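Local coordinates for thioesterase superfamily (Jannaschia sp., PDB 2OAF), which probably hydrolyses thioester bonds, such as those of acyl-CoA compounds, as a hotdog-fold member of the thioesterase superfamily, at residues V21-D27 against P40-L44; P83-H88 against Q112-F118; K102-V108 against G120-F126. All blocks are in the same frame, centred on the assembly; numbering follows the deposited sequence.

Contact 1 (V21-D27 against P40-L44); sequences VRVTWGD and PRFAL. With PO4 (phosphate ion), chain C.
Phe42, on the long helix 39-54 that is the sausage of the hotdog fold, meets Val21, at the end of strand 17-21, and Val23 and Asp27 of the loop that follows. Its CG lies anti to its own carbonyl carbon (chi1 -59°), which sends the ring under this loop. Val21 sets CG1 over one face of the ring as a CH-pi contact, 3.6 Å from Phe42 CD1. Val23 reaches the far end of the ring more loosely, its CG2 4.1 Å from Phe42 CE2. Branched aliphatic residues suit these buried places; Leu90 of strand 90-99 touches both valines and Phe42 as well, so the ring lies between the loop and the sheet. The carboxylate of Asp27 stands upright at the ring edge, its CG nearest, 3.7 Å from Phe42 CZ, with an oxygen on each side of the ring plane and the two planes 88° apart.

The same carboxylate divides its polar work. OD2 takes the backbone N of Thr24 at 2.8 Å, while Asp27 N donates back to Thr24 O, a reciprocal pair that fastens the 3-10 turn 25-27. OD1 faces Arg41 NH2 in a weak salt bridge. Were Asp27 replaced by an alanine, Thr24 N is likely to lose its acceptor and the Arg41 guanidinium to turn more freely. Arg41 also serves a bound phosphate, probably from the crystallisation liquor, which is shared with Arg41 and His38 of the fourth subunit. A bend at chi3 turns its NE toward that ion, making a weak bond of 3.3 Å from Arg41 NE to phosphate O4.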
loop_
_atom_site.group_PDB
_atom_site.type_symbol
_atom_site.label_atom_id
_atom_site.label_comp_id
_atom_site.label_asym_id
_atom_site.label_seq_id
_atom_site.Cartn_x
_atom_site.Cartn_y
_atom_site.Cartn_z
ATOM N N VAL B 21 -6.337 0.035 15.281
ATOM C CA VAL B 21 -6.230 -0.013 13.839
ATOM C C VAL B 21 -7.506 -0.703 13.321
ATOM O O VAL B 21 -7.870 -1.776 13.787
ATOM C CB VAL B 21 -4.943 -0.760 13.404
ATOM C CG1 VAL B 21 -4.910 -0.961 11.896
ATOM C CG2 VAL B 21 -3.686 -0.003 13.873
ATOM N N ARG B 22 -8.197 -0.046 12.398
ATOM C CA ARG B 22 -9.341 -0.598 11.724
ATOM C C ARG B 22 -8.835 -1.435 10.536
ATOM O O ARG B 22 -8.192 -0.916 9.615
ATOM C CB ARG B 22 -10.264 0.543 11.220
ATOM C CG ARG B 22 -11.686 0.077 10.735
ATOM C CD ARG B 22 -12.584 1.270 10.158
ATOM N NE ARG B 22 -12.095 1.798 8.870
ATOM N N VAL B 23 -9.112 -2.731 10.547
ATOM C CA VAL B 23 -8.733 -3.590 9.424
ATOM C C VAL B 23 -9.947 -3.730 8.543
ATOM O O VAL B 23 -11.026 -3.925 9.056
ATOM C CB VAL B 23 -8.310 -4.973 9.954
ATOM C CG1 VAL B 23 -7.991 -5.927 8.805
ATOM C CG2 VAL B 23 -7.106 -4.792 10.924
ATOM N N THR B 24 -9.784 -3.678 7.227
ATOM C CA THR B 24 -10.937 -3.747 6.350
ATOM C C THR B 24 -10.702 -4.664 5.168
ATOM O O THR B 24 -9.609 -5.191 4.960
ATOM C CB THR B 24 -11.345 -2.351 5.814
ATOM O OG1 THR B 24 -10.367 -1.894 4.884
ATOM C CG2 THR B 24 -11.524 -1.314 6.958
ATOM N N TRP B 25 -11.772 -4.876 4.427
ATOM C CA TRP B 25 -11.777 -5.668 3.221
ATOM C C TRP B 25 -10.513 -5.489 2.378
ATOM O O TRP B 25 -9.910 -6.443 1.910
ATOM C CB TRP B 25 -13.020 -5.272 2.430
ATOM C CG TRP B 25 -13.070 -5.707 1.032
ATOM C CD1 TRP B 25 -12.673 -4.989 -0.069
ATOM C CD2 TRP B 25 -13.588 -6.939 0.538
ATOM N NE1 TRP B 25 -12.898 -5.719 -1.211
ATOM C CE2 TRP B 25 -13.459 -6.917 -0.866
ATOM C CE3 TRP B 25 -14.161 -8.061 1.141
ATOM C CZ2 TRP B 25 -13.874 -7.971 -1.664
ATOM C CZ3 TRP B 25 -14.573 -9.094 0.346
ATOM C CH2 TRP B 25 -14.421 -9.048 -1.044
ATOM N N GLY B 26 -10.137 -4.239 2.171
ATOM C CA GLY B 26 -9.030 -3.898 1.288
ATOM C C GLY B 26 -7.655 -4.309 1.792
ATOM O O GLY B 26 -6.679 -4.402 1.022
ATOM N N ASP B 27 -7.571 -4.562 3.090
ATOM C CA ASP B 27 -6.357 -5.057 3.702
ATOM C C ASP B 27 -6.235 -6.582 3.525
ATOM O O ASP B 27 -5.180 -7.150 3.804
ATOM C CB ASP B 27 -6.399 -4.768 5.193
ATOM C CG ASP B 27 -6.429 -3.283 5.519
ATOM O OD1 ASP B 27 -5.617 -2.556 4.950
ATOM O OD2 ASP B 27 -7.269 -2.836 6.342
ATOM N N PRO B 40 3.114 -5.076 8.803
ATOM C CA PRO B 40 4.154 -4.123 9.264
ATOM C C PRO B 40 3.656 -2.676 9.250
ATOM O O PRO B 40 4.000 -1.887 10.111
ATOM C CB PRO B 40 5.264 -4.319 8.233
ATOM C CG PRO B 40 5.083 -5.783 7.756
ATOM C CD PRO B 40 3.581 -5.905 7.672
ATOM N N ARG B 41 2.884 -2.328 8.242
ATOM C CA ARG B 41 2.302 -0.995 8.160
ATOM C C ARG B 41 1.467 -0.659 9.387
ATOM O O ARG B 41 1.525 0.464 9.904
ATOM C CB ARG B 41 1.404 -0.864 6.936
ATOM C CG ARG B 41 0.654 0.476 6.917
ATOM C CD ARG B 41 0.224 0.982 5.534
ATOM N NE ARG B 41 -0.666 0.055 4.851
ATOM C CZ ARG B 41 -1.951 -0.092 5.119
ATOM N NH1 ARG B 41 -2.528 0.620 6.075
ATOM N NH2 ARG B 41 -2.661 -0.977 4.431
ATOM N N PHE B 42 0.640 -1.615 9.818
ATOM C CA PHE B 42 -0.188 -1.412 11.009
ATOM C C PHE B 42 0.690 -1.220 12.237
ATOM O O PHE B 42 0.422 -0.360 13.069
ATOM C CB PHE B 42 -1.109 -2.602 11.300
ATOM C CG PHE B 42 -2.080 -2.945 10.200
ATOM C CD1 PHE B 42 -2.593 -1.975 9.346
ATOM C CD2 PHE B 42 -2.541 -4.240 10.079
ATOM C CE1 PHE B 42 -3.509 -2.308 8.367
ATOM C CE2 PHE B 42 -3.467 -4.572 9.109
ATOM C CZ PHE B 42 -3.945 -3.600 8.247
ATOM N N ALA B 43 1.728 -2.033 12.374
ATOM C CA ALA B 43 2.617 -1.911 13.541
ATOM C C ALA B 43 3.348 -0.557 13.575
ATOM O O ALA B 43 3.494 0.070 14.632
ATOM C CB ALA B 43 3.608 -3.081 13.603
ATOM N N LEU B 44 3.772 -0.101 12.411
ATOM C CA LEU B 44 4.446 1.184 12.288
ATOM C C LEU B 44 3.515 2.348 12.604
ATOM O O LEU B 44 3.909 3.322 13.259
ATOM C CB LEU B 44 5.094 1.315 10.912
ATOM C CG LEU B 44 6.564 0.865 10.772
ATOM C CD1 LEU B 44 6.809 -0.456 11.453
ATOM C CD2 LEU B 44 6.982 0.793 9.279
HETATM P P PO4 C . 1.759 -1.604 2.117
HETATM O O1 PO4 C . 3.017 -1.418 1.317
HETATM O O2 PO4 C . 1.101 -2.903 1.746
HETATM O O3 PO4 C . 2.131 -1.682 3.578
HETATM O O4 PO4 C . 0.850 -0.408 1.906
#

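Contact 2 (P83-H88 against Q112-F118); sequences PVTPRH and QDGVTCF
Gln112 and Thr85 are joined by a two-point hydrogen bond, in which one side-chain amide serves both backbone groups of a single residue. Thr85 N donates to Gln112 OE1 at 2.9 Å, and Gln112 NE2 returns a bond of 2.8 Å to Thr85 O, lying in the plane of that carbonyl. Glutamine suits the place because its amide offers acceptor and donor side by side, and an extended chain beyond CG carries them from the hairpin to the loop. A water adds a third grip, donating to Gln112 OE1 at 2.7 Å and, weakly, to Pro83 O. Thr85 is itself the start of an ST turn, its OG1 accepting from Arg87 N within the type I turn that runs from Thr85 to His88, which this bond probably steadies.

Apolar contact is made by Val84, whose CG2 rests 3.6 Å from Cys117 CB and also approaches the edge of the Phe118 ring at CD2, 4.2 Å away.

The third kind is a stack. The carboxylate of Asp113 lies flat over the His88 ring, the planes 14° apart and His88 CE1 3.4 Å from Asp113 OD2, while Arg87 CB backs the other face. If the imidazole is protonated, the nearby carboxylate would probably stabilise it.

The loop 83-88 thus links strands 69-80 and 90-99 while braced against the end of hairpin 103-112/115-128. There a type I' turn, with Asp113 and Gly114 at its corner, reverses the chain, and a classic bulge sets Cys117 and Phe118 opposite Gly110; Leu90 of strand 90-99 touches Val84, Gln112 and Phe118 alike.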
loop_
_atom_site.group_PDB
_atom_site.type_symbol
_atom_site.label_atom_id
_atom_site.label_comp_id
_atom_site.label_asym_id
_atom_site.label_seq_id
_atom_site.Cartn_x
_atom_site.Cartn_y
_atom_site.Cartn_z
ATOM N N PRO B 83 -4.532 -15.133 12.565
ATOM C CA PRO B 83 -4.908 -14.208 11.507
ATOM C C PRO B 83 -5.593 -12.937 11.977
ATOM O O PRO B 83 -6.357 -12.945 12.948
ATOM C CB PRO B 83 -5.937 -14.994 10.704
ATOM C CG PRO B 83 -5.762 -16.352 11.072
ATOM C CD PRO B 83 -5.274 -16.388 12.461
ATOM N N VAL B 84 -5.348 -11.862 11.253
ATOM C CA VAL B 84 -5.975 -10.585 11.516
ATOM C C VAL B 84 -7.145 -10.426 10.515
ATOM O O VAL B 84 -6.993 -10.684 9.320
ATOM C CB VAL B 84 -4.971 -9.466 11.355
ATOM C CG1 VAL B 84 -5.678 -8.138 11.377
ATOM C CG2 VAL B 84 -3.858 -9.531 12.503
ATOM N N THR B 85 -8.324 -10.064 11.006
ATOM C CA THR B 85 -9.499 -9.878 10.113
ATOM C C THR B 85 -10.245 -8.592 10.414
ATOM O O THR B 85 -10.033 -7.947 11.435
ATOM C CB THR B 85 -10.509 -11.007 10.223
ATOM O OG1 THR B 85 -11.276 -10.830 11.429
ATOM C CG2 THR B 85 -9.832 -12.384 10.192
ATOM N N PRO B 86 -11.148 -8.192 9.526
ATOM C CA PRO B 86 -12.017 -7.065 9.843
ATOM C C PRO B 86 -13.110 -7.289 10.882
ATOM O O PRO B 86 -13.878 -6.358 11.123
ATOM C CB PRO B 86 -12.703 -6.756 8.496
ATOM C CG PRO B 86 -11.858 -7.382 7.468
ATOM C CD PRO B 86 -11.382 -8.651 8.148
ATOM N N ARG B 87 -13.189 -8.478 11.489
ATOM C CA ARG B 87 -14.243 -8.753 12.466
ATOM C C ARG B 87 -14.066 -7.965 13.754
ATOM O O ARG B 87 -15.014 -7.813 14.490
ATOM C CB ARG B 87 -14.305 -10.231 12.837
ATOM C CG ARG B 87 -14.400 -11.221 11.679
ATOM C CD ARG B 87 -15.791 -11.275 11.185
ATOM N NE ARG B 87 -16.006 -12.340 10.209
ATOM C CZ ARG B 87 -17.108 -12.435 9.479
ATOM N NH1 ARG B 87 -18.073 -11.524 9.617
ATOM N NH2 ARG B 87 -17.240 -13.420 8.604
ATOM N N HIS B 88 -12.852 -7.494 14.055
ATOM C CA HIS B 88 -12.607 -6.711 15.284
ATOM C C HIS B 88 -11.587 -5.638 15.024
ATOM O O HIS B 88 -10.843 -5.725 14.074
ATOM C CB HIS B 88 -12.095 -7.612 16.400
ATOM C CG HIS B 88 -12.932 -8.827 16.609
ATOM N ND1 HIS B 88 -14.198 -8.768 17.169
ATOM C CD2 HIS B 88 -12.723 -10.120 16.274
ATOM C CE1 HIS B 88 -14.713 -9.984 17.196
ATOM N NE2 HIS B 88 -13.843 -10.821 16.655
ATOM N N GLN B 112 -6.535 -9.000 18.740
ATOM C CA GLN B 112 -7.914 -8.898 18.271
ATOM C C GLN B 112 -8.826 -9.758 19.117
ATOM O O GLN B 112 -8.642 -10.975 19.174
ATOM C CB GLN B 112 -8.045 -9.334 16.806
ATOM C CG GLN B 112 -7.618 -8.293 15.818
ATOM C CD GLN B 112 -8.204 -8.509 14.440
ATOM O OE1 GLN B 112 -8.203 -9.619 13.916
ATOM N NE2 GLN B 112 -8.647 -7.418 13.819
ATOM N N ASP B 113 -9.799 -9.127 19.771
ATOM C CA ASP B 113 -10.658 -9.828 20.691
ATOM C C ASP B 113 -9.847 -10.612 21.719
ATOM O O ASP B 113 -10.182 -11.749 22.100
ATOM C CB ASP B 113 -11.617 -10.708 19.923
ATOM C CG ASP B 113 -13.041 -10.464 20.321
ATOM O OD1 ASP B 113 -13.331 -9.328 20.721
ATOM O OD2 ASP B 113 -13.854 -11.386 20.182
ATOM N N GLY B 114 -8.787 -9.969 22.202
ATOM C CA GLY B 114 -7.884 -10.566 23.196
ATOM C C GLY B 114 -6.908 -11.620 22.747
ATOM O O GLY B 114 -6.078 -12.066 23.540
ATOM N N VAL B 115 -7.004 -12.041 21.486
ATOM C CA VAL B 115 -6.063 -12.981 20.901
ATOM C C VAL B 115 -4.870 -12.225 20.335
ATOM O O VAL B 115 -5.039 -11.295 19.535
ATOM C CB VAL B 115 -6.711 -13.765 19.714
ATOM C CG1 VAL B 115 -5.724 -14.802 19.117
ATOM C CG2 VAL B 115 -8.022 -14.445 20.158
ATOM N N THR B 116 -3.660 -12.637 20.706
ATOM C CA THR B 116 -2.458 -12.014 20.172
ATOM C C THR B 116 -2.186 -12.574 18.788
ATOM O O THR B 116 -1.822 -13.728 18.621
ATOM C CB THR B 116 -1.265 -12.253 21.086
ATOM O OG1 THR B 116 -1.565 -11.679 22.350
ATOM C CG2 THR B 116 0.023 -11.610 20.511
ATOM N N CYS B 117 -2.450 -11.745 17.791
ATOM C CA CYS B 117 -2.305 -12.140 16.403
ATOM C C CYS B 117 -0.862 -12.040 15.945
ATOM O O CYS B 117 -0.401 -12.867 15.145
ATOM C CB CYS B 117 -3.187 -11.281 15.519
ATOM S SG CYS B 117 -4.927 -11.488 15.984
ATOM N N PHE B 118 -0.168 -10.985 16.368
ATOM C CA PHE B 118 1.260 -10.869 16.047
ATOM C C PHE B 118 2.031 -10.143 17.141
ATOM O O PHE B 118 1.473 -9.388 17.921
ATOM C CB PHE B 118 1.512 -10.206 14.685
ATOM C CG PHE B 118 1.082 -8.756 14.594
ATOM C CD1 PHE B 118 1.828 -7.747 15.169
ATOM C CD2 PHE B 118 -0.061 -8.412 13.910
ATOM C CE1 PHE B 118 1.427 -6.417 15.096
ATOM C CE2 PHE B 118 -0.441 -7.080 13.774
ATOM C CZ PHE B 118 0.311 -6.077 14.388
HETATM O O HOH W 1 -9.109 -12.096 14.655
#

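Contact 3 (K102-V108 against G120-F126); sequences KSITFRV and GAFTCVF. With PO4 (phosphate ion), chain H.
Arg107 and Gly120 meet where two antiparallel strands of the hotdog sheet, 103-112 and 115-128, form a hairpin. From CB, 3.9 Å from Gly120 O, the arginine chain bends at chi2 and again at chi3, curling back over the neighbouring strand. CG stays beside the same oxygen, and CD lies 3.4 Å from Gly120 O while also packing on Ala121 CB, where a small methyl leaves room for the curl. NE is hydrogen-bonded outside these two segments. At the tip, NH1 donates to Gly120 O at 3.0 Å and forms a salt bridge with Asp109, while NH2 bonds Gln10 O. Gly120 O also accepts from Val108 N, and the two donors arrive from opposite faces of the carbonyl plane.

Along the ladder, Ile104 with Cys124, Phe106 with Phe122 and Val108 with Gly120 are hydrogen-bonded pairs. On their side of the sheet the residues are apolar: Ile104 CG2 touches Cys124 CB at 3.8 Å, and Phe122 CE1 lies 4.0 Å from Val108 CB. Gly120 suits its place because a CB there would strike the Phe122 ring. Helix 39-54 lies over this side, bringing Ile47 onto Phe106 and Phe122. On the other side Thr105 OG1 and Thr123 OG1 share a hydrogen bond of 3.0 Å.

Ser103 OG donates to phosphate O2 at 2.8 Å, and the backbone N of Lys102 and Ser103 also bind this ion, probably from the crystallisation liquor. The chemistry implies a two-sided sheet: hydrocarbon toward the helix, and on the reverse hydroxyls and an anchored guanidinium among small aliphatic groups.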
loop_
_atom_site.group_PDB
_atom_site.type_symbol
_atom_site.label_atom_id
_atom_site.label_comp_id
_atom_site.label_asym_id
_atom_site.label_seq_id
_atom_site.Cartn_x
_atom_site.Cartn_y
_atom_site.Cartn_z
ATOM N N LYS B 102 22.414 4.892 20.980
ATOM C CA LYS B 102 22.136 5.170 19.566
ATOM C C LYS B 102 20.765 4.699 19.047
ATOM O O LYS B 102 20.254 5.298 18.117
ATOM C CB LYS B 102 23.287 4.633 18.711
ATOM C CG LYS B 102 24.568 5.498 18.898
ATOM C CD LYS B 102 25.816 4.946 18.179
ATOM C CE LYS B 102 26.255 3.580 18.745
ATOM N NZ LYS B 102 27.703 3.303 18.484
ATOM N N SER B 103 20.170 3.656 19.629
ATOM C CA SER B 103 18.943 3.097 19.073
ATOM C C SER B 103 17.852 2.917 20.116
ATOM O O SER B 103 18.136 2.828 21.288
ATOM C CB SER B 103 19.224 1.723 18.458
ATOM O OG SER B 103 19.514 0.804 19.500
ATOM N N ILE B 104 16.607 2.824 19.623
ATOM C CA ILE B 104 15.440 2.520 20.432
ATOM C C ILE B 104 14.742 1.305 19.832
ATOM O O ILE B 104 14.718 1.161 18.622
ATOM C CB ILE B 104 14.485 3.738 20.461
ATOM C CG1 ILE B 104 13.340 3.519 21.476
ATOM C CG2 ILE B 104 13.934 4.066 19.028
ATOM C CD1 ILE B 104 12.444 4.725 21.624
ATOM N N THR B 105 14.197 0.426 20.665
ATOM C CA THR B 105 13.407 -0.691 20.171
ATOM C C THR B 105 12.023 -0.607 20.767
ATOM O O THR B 105 11.852 -0.507 21.993
ATOM C CB THR B 105 14.022 -2.040 20.507
ATOM O OG1 THR B 105 15.336 -2.114 19.950
ATOM C CG2 THR B 105 13.150 -3.203 19.987
ATOM N N PHE B 106 11.043 -0.639 19.868
ATOM C CA PHE B 106 9.638 -0.676 20.209
ATOM C C PHE B 106 9.136 -2.075 20.010
ATOM O O PHE B 106 9.438 -2.699 18.978
ATOM C CB PHE B 106 8.836 0.246 19.290
ATOM C CG PHE B 106 9.006 1.707 19.604
ATOM C CD1 PHE B 106 8.216 2.319 20.548
ATOM C CD2 PHE B 106 9.952 2.463 18.952
ATOM C CE1 PHE B 106 8.363 3.666 20.836
ATOM C CE2 PHE B 106 10.087 3.810 19.232
ATOM C CZ PHE B 106 9.281 4.403 20.178
ATOM N N ARG B 107 8.330 -2.523 20.973
ATOM C CA ARG B 107 7.486 -3.692 20.836
ATOM C C ARG B 107 6.079 -3.273 20.452
ATOM O O ARG B 107 5.580 -2.245 20.928
ATOM C CB ARG B 107 7.431 -4.426 22.164
ATOM C CG ARG B 107 8.651 -5.217 22.472
ATOM C CD ARG B 107 8.690 -6.582 21.751
ATOM N NE ARG B 107 7.817 -7.532 22.415
ATOM C CZ ARG B 107 6.566 -7.817 22.057
ATOM N NH1 ARG B 107 6.031 -7.271 20.983
ATOM N NH2 ARG B 107 5.858 -8.665 22.785
ATOM N N VAL B 108 5.456 -4.061 19.583
ATOM C CA VAL B 108 4.038 -3.934 19.279
ATOM C C VAL B 108 3.422 -5.339 19.272
ATOM O O VAL B 108 3.931 -6.230 18.574
ATOM C CB VAL B 108 3.774 -3.288 17.906
ATOM C CG1 VAL B 108 2.264 -3.241 17.621
ATOM C CG2 VAL B 108 4.421 -1.889 17.802
ATOM N N GLY B 120 5.715 -8.072 17.501
ATOM C CA GLY B 120 6.831 -7.496 16.760
ATOM C C GLY B 120 7.795 -6.671 17.610
ATOM O O GLY B 120 7.414 -6.108 18.639
ATOM N N ALA B 121 9.042 -6.568 17.139
ATOM C CA ALA B 121 10.048 -5.686 17.721
ATOM C C ALA B 121 10.708 -4.892 16.581
ATOM O O ALA B 121 11.070 -5.446 15.547
ATOM C CB ALA B 121 11.093 -6.503 18.494
ATOM N N PHE B 122 10.826 -3.588 16.781
ATOM C CA PHE B 122 11.183 -2.645 15.725
ATOM C C PHE B 122 12.220 -1.673 16.253
ATOM O O PHE B 122 11.967 -0.979 17.229
ATOM C CB PHE B 122 9.930 -1.867 15.328
ATOM C CG PHE B 122 8.779 -2.751 14.910
ATOM C CD1 PHE B 122 7.898 -3.274 15.854
ATOM C CD2 PHE B 122 8.575 -3.047 13.581
ATOM C CE1 PHE B 122 6.834 -4.077 15.463
ATOM C CE2 PHE B 122 7.520 -3.850 13.184
ATOM C CZ PHE B 122 6.654 -4.378 14.144
ATOM N N THR B 123 13.382 -1.635 15.615
ATOM C CA THR B 123 14.530 -0.894 16.108
ATOM C C THR B 123 14.868 0.230 15.138
ATOM O O THR B 123 14.968 0.012 13.918
ATOM C CB THR B 123 15.749 -1.816 16.246
ATOM O OG1 THR B 123 15.392 -2.933 17.069
ATOM C CG2 THR B 123 16.927 -1.062 16.895
ATOM N N CYS B 124 14.983 1.430 15.692
ATOM C CA CYS B 124 15.284 2.668 14.985
ATOM C C CYS B 124 16.573 3.278 15.531
ATOM O O CYS B 124 16.865 3.118 16.699
ATOM C CB CYS B 124 14.170 3.661 15.270
ATOM S SG CYS B 124 12.568 3.075 14.673
ATOM N N VAL B 125 17.312 3.993 14.685
ATOM C CA VAL B 125 18.391 4.872 15.134
ATOM C C VAL B 125 17.858 6.308 15.042
ATOM O O VAL B 125 16.717 6.515 14.635
ATOM C CB VAL B 125 19.682 4.680 14.310
ATOM C CG1 VAL B 125 20.295 3.299 14.590
ATOM C CG2 VAL B 125 19.433 4.914 12.807
ATOM N N PHE B 126 18.661 7.282 15.446
ATOM C CA PHE B 126 18.258 8.692 15.458
ATOM C C PHE B 126 19.122 9.451 14.485
ATOM O O PHE B 126 20.331 9.184 14.390
ATOM C CB PHE B 126 18.419 9.295 16.857
ATOM C CG PHE B 126 17.436 8.771 17.858
ATOM C CD1 PHE B 126 17.698 7.609 18.568
ATOM C CD2 PHE B 126 16.216 9.432 18.087
ATOM C CE1 PHE B 126 16.769 7.109 19.506
ATOM C CE2 PHE B 126 15.290 8.928 19.021
ATOM C CZ PHE B 126 15.571 7.765 19.722
HETATM P P PO4 H . 22.841 1.086 21.029
HETATM O O1 PO4 H . 23.168 0.154 22.187
HETATM O O2 PO4 H . 21.470 1.673 21.248
HETATM O O3 PO4 H . 23.909 2.172 21.013
HETATM O O4 PO4 H . 22.804 0.317 19.719
HETATM O O HOH W 2 21.478 6.856 16.319
#

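Contact 3 is the sheet itself, its ladder of backbone bonds carrying a buried apolar side; contact 1 is also largely buried, but joins a loop to the helix through one aromatic ring and a carboxylate; contact 2, farthest from the chain's centre, is partly exposed and relies on a side-chain amide, a water and a stack. Contacts 2 and 3 share strand 115-128, and Phe118 touches Val108 between them. Helix 39-54 ties contact 1 to contact 3, as Ala43 and Leu44 pack on Phe122. Val23 and Val84 bring contacts 1 and 2 together. Both of these reach other subunits, whereas contact 3 touches none.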